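Local coordinates for protein triphenylmethane reductase (PDB 2VRC) that probably reduces triphenylmethane dyes at the expense of NADPH, and binds the nucleotide through a Rossmann-type fold, at residues V16-M21 and A43-E48; A108-S113 and F137-L142. The protein carries 4 engineered substitutions. All coordinates share one frame; numbering follows the deposited sequence.

Contact 1: residues V16-M21 and A43-E48. Engineered in segment 16-21: M21 (natural residue Leu).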
ATOM      1  N   VAL D  16     -21.288   3.972  10.077  1.00 37.45           N
ATOM      2  CA  VAL D  16     -22.078   3.184   9.126  1.00 37.29           C
ATOM      3  C   VAL D  16     -22.267   1.789   9.693  1.00 37.72           C
ATOM      4  O   VAL D  16     -23.383   1.262   9.687  1.00 37.64           O
ATOM      5  CB  VAL D  16     -21.462   3.136   7.690  1.00 37.21           C
ATOM      6  CG1 VAL D  16     -22.289   2.240   6.793  1.00 36.99           C
ATOM      7  CG2 VAL D  16     -21.393   4.529   7.075  1.00 35.76           C
ATOM      8  N   ILE D  17     -21.184   1.218  10.222  1.00 38.34           N
ATOM      9  CA  ILE D  17     -21.221  -0.113  10.828  1.00 39.00           C
ATOM     10  C   ILE D  17     -22.120  -0.161  12.043  1.00 39.61           C
ATOM     11  O   ILE D  17     -22.907  -1.106  12.173  1.00 39.73           O
ATOM     12  CB  ILE D  17     -19.814  -0.645  11.160  1.00 39.27           C
ATOM     13  CG1 ILE D  17     -19.026  -0.798   9.855  1.00 39.59           C
ATOM     14  CG2 ILE D  17     -19.897  -2.010  11.843  1.00 37.83           C
ATOM     15  CD1 ILE D  17     -17.539  -0.726  10.020  1.00 39.82           C
ATOM     16  N   GLN D  18     -22.030   0.854  12.909  1.00 40.48           N
ATOM     17  CA  GLN D  18     -22.946   0.967  14.071  1.00 41.97           C
ATOM     18  C   GLN D  18     -24.397   0.969  13.599  1.00 42.05           C
ATOM     19  O   GLN D  18     -25.234   0.236  14.142  1.00 42.29           O
ATOM     20  CB  GLN D  18     -22.697   2.227  14.928  1.00 41.96           C
ATOM     21  CG  GLN D  18     -21.258   2.455  15.434  1.00 44.58           C
ATOM     22  CD  GLN D  18     -20.596   1.218  16.068  1.00 47.89           C
ATOM     23  OE1 GLN D  18     -19.446   0.876  15.745  1.00 49.87           O
ATOM     24  NE2 GLN D  18     -21.311   0.552  16.977  1.00 48.96           N
ATOM     25  N   HIS D  19     -24.690   1.787  12.584  1.00 42.38           N
ATOM     26  CA  HIS D  19     -26.038   1.828  12.005  1.00 42.42           C
ATOM     27  C   HIS D  19     -26.352   0.517  11.308  1.00 43.16           C
ATOM     28  O   HIS D  19     -27.499   0.087  11.284  1.00 43.86           O
ATOM     29  CB  HIS D  19     -26.217   2.993  11.028  1.00 41.70           C
ATOM     30  CG  HIS D  19     -26.533   4.301  11.686  1.00 40.81           C
ATOM     31  ND1 HIS D  19     -27.676   4.507  12.436  1.00 40.90           N
ATOM     32  CD2 HIS D  19     -25.871   5.484  11.676  1.00 39.80           C
ATOM     33  CE1 HIS D  19     -27.686   5.749  12.884  1.00 40.00           C
ATOM     34  NE2 HIS D  19     -26.605   6.365  12.437  1.00 39.25           N
ATOM     35  N   LEU D  20     -25.332  -0.122  10.744  1.00 43.90           N
ATOM     36  CA  LEU D  20     -25.560  -1.343   9.993  1.00 44.79           C
ATOM     37  C   LEU D  20     -25.960  -2.483  10.916  1.00 46.00           C
ATOM     38  O   LEU D  20     -26.831  -3.274  10.572  1.00 46.04           O
ATOM     39  CB  LEU D  20     -24.334  -1.721   9.151  1.00 44.40           C
ATOM     40  CG  LEU D  20     -24.233  -1.154   7.737  1.00 41.98           C
ATOM     41  CD1 LEU D  20     -22.845  -1.339   7.242  1.00 41.03           C
ATOM     42  CD2 LEU D  20     -25.181  -1.840   6.792  1.00 40.69           C
HETATM   43  N   MSE D  21     -25.348  -2.565  12.089  1.00 47.91           N
HETATM   44  CA  MSE D  21     -25.718  -3.646  13.009  1.00 50.06           C
HETATM   45  C   MSE D  21     -27.051  -3.447  13.726  1.00 50.03           C
HETATM   46  O   MSE D  21     -27.431  -4.253  14.564  1.00 50.49           O
HETATM   47  CB  MSE D  21     -24.596  -4.049  13.978  1.00 51.09           C
HETATM   48  CG  MSE D  21     -23.666  -2.965  14.493  1.00 55.83           C
HETATM   49 SE   MSE D  21     -22.009  -3.876  15.108  1.00 69.02          SE
HETATM   50  CE  MSE D  21     -20.941  -2.305  15.577  1.00 65.00           C
ATOM     51  N   ALA D  43     -14.064  -6.129  16.013  1.00 43.93           N
ATOM     52  CA  ALA D  43     -13.857  -7.561  15.906  1.00 44.58           C
ATOM     53  C   ALA D  43     -14.539  -8.213  17.100  1.00 45.18           C
ATOM     54  O   ALA D  43     -15.158  -9.281  16.974  1.00 45.34           O
ATOM     55  CB  ALA D  43     -12.370  -7.890  15.880  1.00 44.32           C
ATOM     56  N   ASP D  44     -14.441  -7.539  18.250  1.00 45.79           N
ATOM     57  CA  ASP D  44     -15.095  -7.978  19.495  1.00 46.47           C
ATOM     58  C   ASP D  44     -16.612  -8.145  19.328  1.00 46.29           C
ATOM     59  O   ASP D  44     -17.204  -9.060  19.908  1.00 46.18           O
ATOM     60  CB  ASP D  44     -14.786  -7.010  20.653  1.00 46.70           C
ATOM     61  CG  ASP D  44     -13.319  -7.089  21.131  1.00 48.15           C
ATOM     62  OD1 ASP D  44     -12.608  -8.089  20.830  1.00 48.06           O
ATOM     63  OD2 ASP D  44     -12.882  -6.130  21.817  1.00 49.01           O
ATOM     64  N   GLN D  45     -17.223  -7.278  18.517  1.00 45.75           N
ATOM     65  CA  GLN D  45     -18.666  -7.299  18.308  1.00 45.45           C
ATOM     66  C   GLN D  45     -19.084  -8.349  17.280  1.00 44.98           C
ATOM     67  O   GLN D  45     -20.279  -8.519  17.014  1.00 44.85           O
ATOM     68  CB  GLN D  45     -19.162  -5.919  17.896  1.00 45.31           C
ATOM     69  CG  GLN D  45     -18.584  -4.823  18.730  1.00 47.14           C
ATOM     70  CD  GLN D  45     -19.234  -3.482  18.461  1.00 50.88           C
ATOM     71  OE1 GLN D  45     -20.314  -3.189  18.987  1.00 53.51           O
ATOM     72  NE2 GLN D  45     -18.574  -2.645  17.651  1.00 51.33           N
ATOM     73  N   GLY D  46     -18.102  -9.044  16.706  1.00 44.37           N
ATOM     74  CA  GLY D  46     -18.368 -10.096  15.721  1.00 43.56           C
ATOM     75  C   GLY D  46     -18.231  -9.657  14.272  1.00 42.98           C
ATOM     76  O   GLY D  46     -18.432 -10.454  13.352  1.00 43.08           O
ATOM     77  N   VAL D  47     -17.902  -8.385  14.060  1.00 42.26           N
ATOM     78  CA  VAL D  47     -17.677  -7.879  12.711  1.00 41.63           C
ATOM     79  C   VAL D  47     -16.334  -8.408  12.243  1.00 41.42           C
ATOM     80  O   VAL D  47     -15.336  -8.242  12.938  1.00 41.94           O
ATOM     81  CB  VAL D  47     -17.666  -6.340  12.685  1.00 41.44           C
ATOM     82  CG1 VAL D  47     -17.118  -5.821  11.360  1.00 41.80           C
ATOM     83  CG2 VAL D  47     -19.069  -5.789  12.942  1.00 40.91           C
ATOM     84  N   GLU D  48     -16.309  -9.061  11.084  1.00 40.94           N
ATOM     85  CA  GLU D  48     -15.056  -9.533  10.497  1.00 40.36           C
ATOM     86  C   GLU D  48     -14.187  -8.349  10.088  1.00 39.91           C
ATOM     87  O   GLU D  48     -14.691  -7.401   9.485  1.00 41.12           O
ATOM     88  CB  GLU D  48     -15.340 -10.398   9.280  1.00 40.41           C
ATOM     89  CG  GLU D  48     -14.090 -10.931   8.632  1.00 40.95           C
ATOM     90  CD  GLU D  48     -14.367 -11.693   7.363  1.00 42.22           C
ATOM     91  OE1 GLU D  48     -13.377 -12.154   6.745  1.00 42.58           O
ATOM     92  OE2 GLU D  48     -15.559 -11.830   6.990  1.00 42.81           O
TER

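Contact 2: residues A108-S113 and F137-L142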
ATOM      1  N   ALA D 108     -21.512  16.453  -3.532  1.00 36.45           N
ATOM      2  CA  ALA D 108     -22.797  17.007  -3.956  1.00 36.17           C
ATOM      3  C   ALA D 108     -22.629  18.069  -5.033  1.00 36.19           C
ATOM      4  O   ALA D 108     -21.795  18.991  -4.903  1.00 35.21           O
ATOM      5  CB  ALA D 108     -23.535  17.603  -2.784  1.00 35.88           C
ATOM      6  N   PHE D 109     -23.436  17.930  -6.084  1.00 36.34           N
ATOM      7  CA  PHE D 109     -23.504  18.919  -7.151  1.00 37.50           C
ATOM      8  C   PHE D 109     -22.118  19.142  -7.741  1.00 37.69           C
ATOM      9  O   PHE D 109     -21.762  20.251  -8.160  1.00 38.71           O
ATOM     10  CB  PHE D 109     -24.130  20.232  -6.640  1.00 37.12           C
ATOM     11  CG  PHE D 109     -25.481  20.049  -6.001  1.00 37.04           C
ATOM     12  CD1 PHE D 109     -26.608  19.754  -6.781  1.00 36.35           C
ATOM     13  CD2 PHE D 109     -25.636  20.162  -4.621  1.00 37.23           C
ATOM     14  CE1 PHE D 109     -27.876  19.588  -6.198  1.00 35.35           C
ATOM     15  CE2 PHE D 109     -26.907  20.008  -4.024  1.00 36.52           C
ATOM     16  CZ  PHE D 109     -28.026  19.715  -4.821  1.00 36.03           C
ATOM     17  N   ALA D 110     -21.372  18.051  -7.808  1.00 37.57           N
ATOM     18  CA  ALA D 110     -20.013  18.053  -8.286  1.00 38.12           C
ATOM     19  C   ALA D 110     -19.859  18.609  -9.692  1.00 38.74           C
ATOM     20  O   ALA D 110     -18.858  19.238  -9.970  1.00 38.73           O
ATOM     21  CB  ALA D 110     -19.432  16.645  -8.216  1.00 37.86           C
ATOM     22  N   GLU D 111     -20.821  18.358 -10.581  1.00 39.57           N
ATOM     23  CA  GLU D 111     -20.731  18.915 -11.935  1.00 40.70           C
ATOM     24  C   GLU D 111     -20.713  20.444 -11.924  1.00 42.13           C
ATOM     25  O   GLU D 111     -20.256  21.037 -12.877  1.00 42.35           O
ATOM     26  CB  GLU D 111     -21.833  18.414 -12.872  1.00 39.85           C
ATOM     27  CG  GLU D 111     -21.857  16.914 -13.094  1.00 39.26           C
ATOM     28  CD  GLU D 111     -22.626  16.164 -12.002  1.00 41.46           C
ATOM     29  OE1 GLU D 111     -22.932  16.773 -10.944  1.00 40.31           O
ATOM     30  OE2 GLU D 111     -22.918  14.958 -12.189  1.00 41.13           O
ATOM     31  N   GLU D 112     -21.176  21.089 -10.853  1.00 44.24           N
ATOM     32  CA  GLU D 112     -21.196  22.562 -10.834  1.00 46.40           C
ATOM     33  C   GLU D 112     -20.101  23.176 -10.001  1.00 47.00           C
ATOM     34  O   GLU D 112     -20.094  24.388  -9.801  1.00 47.46           O
ATOM     35  CB  GLU D 112     -22.529  23.104 -10.329  1.00 46.88           C
ATOM     36  CG  GLU D 112     -23.586  23.248 -11.410  1.00 51.72           C
ATOM     37  CD  GLU D 112     -24.455  22.011 -11.502  1.00 58.74           C
ATOM     38  OE1 GLU D 112     -24.667  21.375 -10.442  1.00 61.93           O
ATOM     39  OE2 GLU D 112     -24.913  21.662 -12.619  1.00 61.32           O
ATOM     40  N   SER D 113     -19.173  22.355  -9.524  1.00 47.49           N
ATOM     41  CA  SER D 113     -18.294  22.785  -8.458  1.00 47.91           C
ATOM     42  C   SER D 113     -17.090  23.607  -8.883  1.00 48.97           C
ATOM     43  O   SER D 113     -16.518  23.427  -9.982  1.00 48.73           O
ATOM     44  CB  SER D 113     -17.814  21.613  -7.635  1.00 47.58           C
ATOM     45  OG  SER D 113     -16.887  22.095  -6.673  1.00 47.80           O
ATOM     46  N   PHE D 137     -24.329   6.459  -5.899  1.00 29.86           N
ATOM     47  CA  PHE D 137     -23.444   7.567  -5.646  1.00 30.31           C
ATOM     48  C   PHE D 137     -24.007   8.418  -4.529  1.00 30.58           C
ATOM     49  O   PHE D 137     -25.021   9.090  -4.686  1.00 31.33           O
ATOM     50  CB  PHE D 137     -23.127   8.381  -6.912  1.00 30.52           C
ATOM     51  CG  PHE D 137     -22.379   7.596  -7.987  1.00 31.31           C
ATOM     52  CD1 PHE D 137     -22.610   7.852  -9.334  1.00 29.62           C
ATOM     53  CD2 PHE D 137     -21.480   6.572  -7.649  1.00 32.50           C
ATOM     54  CE1 PHE D 137     -21.954   7.129 -10.326  1.00 30.20           C
ATOM     55  CE2 PHE D 137     -20.809   5.840  -8.652  1.00 32.43           C
ATOM     56  CZ  PHE D 137     -21.058   6.127  -9.996  1.00 30.48           C
ATOM     57  N   LEU D 138     -23.345   8.345  -3.383  1.00 30.42           N
ATOM     58  CA  LEU D 138     -23.770   9.013  -2.181  1.00 30.90           C
ATOM     59  C   LEU D 138     -22.940  10.271  -2.085  1.00 30.94           C
ATOM     60  O   LEU D 138     -21.820  10.247  -1.588  1.00 30.44           O
ATOM     61  CB  LEU D 138     -23.511   8.128  -0.951  1.00 30.96           C
ATOM     62  CG  LEU D 138     -24.162   6.737  -0.841  1.00 32.33           C
ATOM     63  CD1 LEU D 138     -23.507   5.915   0.280  1.00 30.94           C
ATOM     64  CD2 LEU D 138     -25.662   6.826  -0.625  1.00 31.90           C
ATOM     65  N   ARG D 139     -23.473  11.369  -2.588  1.00 31.22           N
ATOM     66  CA  ARG D 139     -22.690  12.579  -2.631  1.00 32.39           C
ATOM     67  C   ARG D 139     -22.964  13.403  -1.385  1.00 32.96           C
ATOM     68  O   ARG D 139     -23.928  14.151  -1.311  1.00 33.23           O
ATOM     69  CB  ARG D 139     -22.983  13.349  -3.916  1.00 32.74           C
ATOM     70  CG  ARG D 139     -22.801  12.526  -5.174  1.00 32.12           C
ATOM     71  CD  ARG D 139     -23.254  13.352  -6.341  1.00 33.06           C
ATOM     72  NE  ARG D 139     -22.599  13.019  -7.603  1.00 32.82           N
ATOM     73  CZ  ARG D 139     -22.744  13.753  -8.699  1.00 33.19           C
ATOM     74  NH1 ARG D 139     -23.511  14.841  -8.640  1.00 30.52           N
ATOM     75  NH2 ARG D 139     -22.122  13.421  -9.830  1.00 31.72           N
ATOM     76  N   ASN D 140     -22.101  13.232  -0.401  1.00 34.07           N
ATOM     77  CA  ASN D 140     -22.292  13.794   0.912  1.00 35.58           C
ATOM     78  C   ASN D 140     -21.972  15.263   0.956  1.00 36.71           C
ATOM     79  O   ASN D 140     -21.007  15.708   0.340  1.00 38.21           O
ATOM     80  CB  ASN D 140     -21.417  13.061   1.921  1.00 35.15           C
ATOM     81  CG  ASN D 140     -21.841  11.630   2.120  1.00 35.50           C
ATOM     82  OD1 ASN D 140     -22.986  11.250   1.827  1.00 35.64           O
ATOM     83  ND2 ASN D 140     -20.924  10.817   2.639  1.00 35.50           N
ATOM     84  N   ALA D 141     -22.781  16.016   1.697  1.00 37.63           N
ATOM     85  CA  ALA D 141     -22.489  17.415   2.004  1.00 38.11           C
ATOM     86  C   ALA D 141     -21.331  17.438   2.957  1.00 38.51           C
ATOM     87  O   ALA D 141     -21.030  16.413   3.530  1.00 38.79           O
ATOM     88  CB  ALA D 141     -23.683  18.020   2.693  1.00 38.17           C
ATOM     89  N   LEU D 142     -20.716  18.603   3.164  1.00 39.21           N
ATOM     90  CA  LEU D 142     -19.877  18.834   4.338  1.00 39.89           C
ATOM     91  C   LEU D 142     -20.569  18.439   5.632  1.00 40.90           C
ATOM     92  O   LEU D 142     -21.786  18.535   5.748  1.00 41.37           O
ATOM     93  CB  LEU D 142     -19.480  20.300   4.432  1.00 39.97           C
ATOM     94  CG  LEU D 142     -18.549  20.761   3.309  1.00 41.13           C
ATOM     95  CD1 LEU D 142     -18.651  22.280   3.113  1.00 40.70           C
ATOM     96  CD2 LEU D 142     -17.115  20.302   3.620  1.00 42.18           C
TER

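Contact 1: residues V16-M21 and A43-E48
M21, a selenomethionine at an engineered position (leucine in the natural protein), overlaps V47 and Q45 together. Its selenium SE lies 4.1 Å from V47 CG2, while the terminal methyl CE comes up to the amide of Q45, crossing that side chain at about a right angle. One turn earlier on the helix, I17 sends its CG2 branch, anti to the backbone N, to within 4.0 Å of V47 CG2. V47, short, branched and buried, thus offers one methyl to both helix side chains. The extended chain of Q45 carries its amide out to M21, with Q45 NE2 3.2 Å from M21 CE. This exposed amide, polar as suits its place, is nearly coplanar with that of Q18, but Q18 OE1 and Q45 NE2, 4.1 Å apart, are too distant for a hydrogen bond. G46 ends helix 40-44 in a Schellman motif; its positive phi of 98° suits glycine and reverses the chain, and V47, next along, points toward helix 11-23. There V47 also reaches A31, and I17 rests on V5 and I29. The contact packs the helix of the first beta-alpha-beta unit against the end of the second crossover, at the 48-51 edge of a Rossmann-type sheet.

Contact 2: residues A108-S113 and F137-L142
R139 and E111 approach at about a right angle, and their flat ends do not lie in one plane: guanidinium and carboxylate are turned 50° against each other. The arginine grips end-on, using NH1 and NH2 for one carboxylate oxygen each. NH2 donates to E111 OE2 over 2.9 Å, nearly straight at 166°; the acceptor stays close to the guanidinium plane, yet seen from E111 the nitrogen stands above the carboxylate plane. The second bond, R139 NH1 to E111 OE1, is 3.1 Å long and meets OE1 on its syn side. This difference is consistent with the turn between the two groups. R139 spans the distance with a chain extended from CG to NE, whereas E111, in the 3-10 turn 110-112, turns about CB-CG (chi2 85°), which swings its carboxylate toward the arginine. A110 CB sits over one guanidinium face, 4.4 Å from R139 CZ, a place that suits a small apolar side chain. Closer to the strand, the small side chain of A108 lets loop and strand backbones run close, with A108 CA 4.6 Å from R139 CA and A108 N 3.5 Å from R139 CB. E125 of helix 116-129 forms a further salt bridge with R139 NE, and T195 and N197 of strand 194-198 border the arginine chain. Two carboxylates thus probably offset the charge of a buried guanidinium and fix its rotation, tying loop, helix and strand together just before A141, a residue of the NADP(+) site.

In the fold
Contact 1 closes before contact 2 opens along the chain, and both serve the same seven-stranded parallel sheet. Their centres are 27 Å apart, on opposite sides of the chain's centre, and their nearest atoms about 7 Å apart, so they do not touch. Contact 1 lies toward the sheet margin formed by strands 29-33 and 48-51; contact 2, in the other half, joins the last residues of strand 135-140 to the loop after strand 101-107. Helix 11-23, which carries contact 1, includes L12 of the NADP(+) site in its first turn, near N140 of contact 2. Only contact 2 holds a site residue, A141; each contact braces its own part of the sheet.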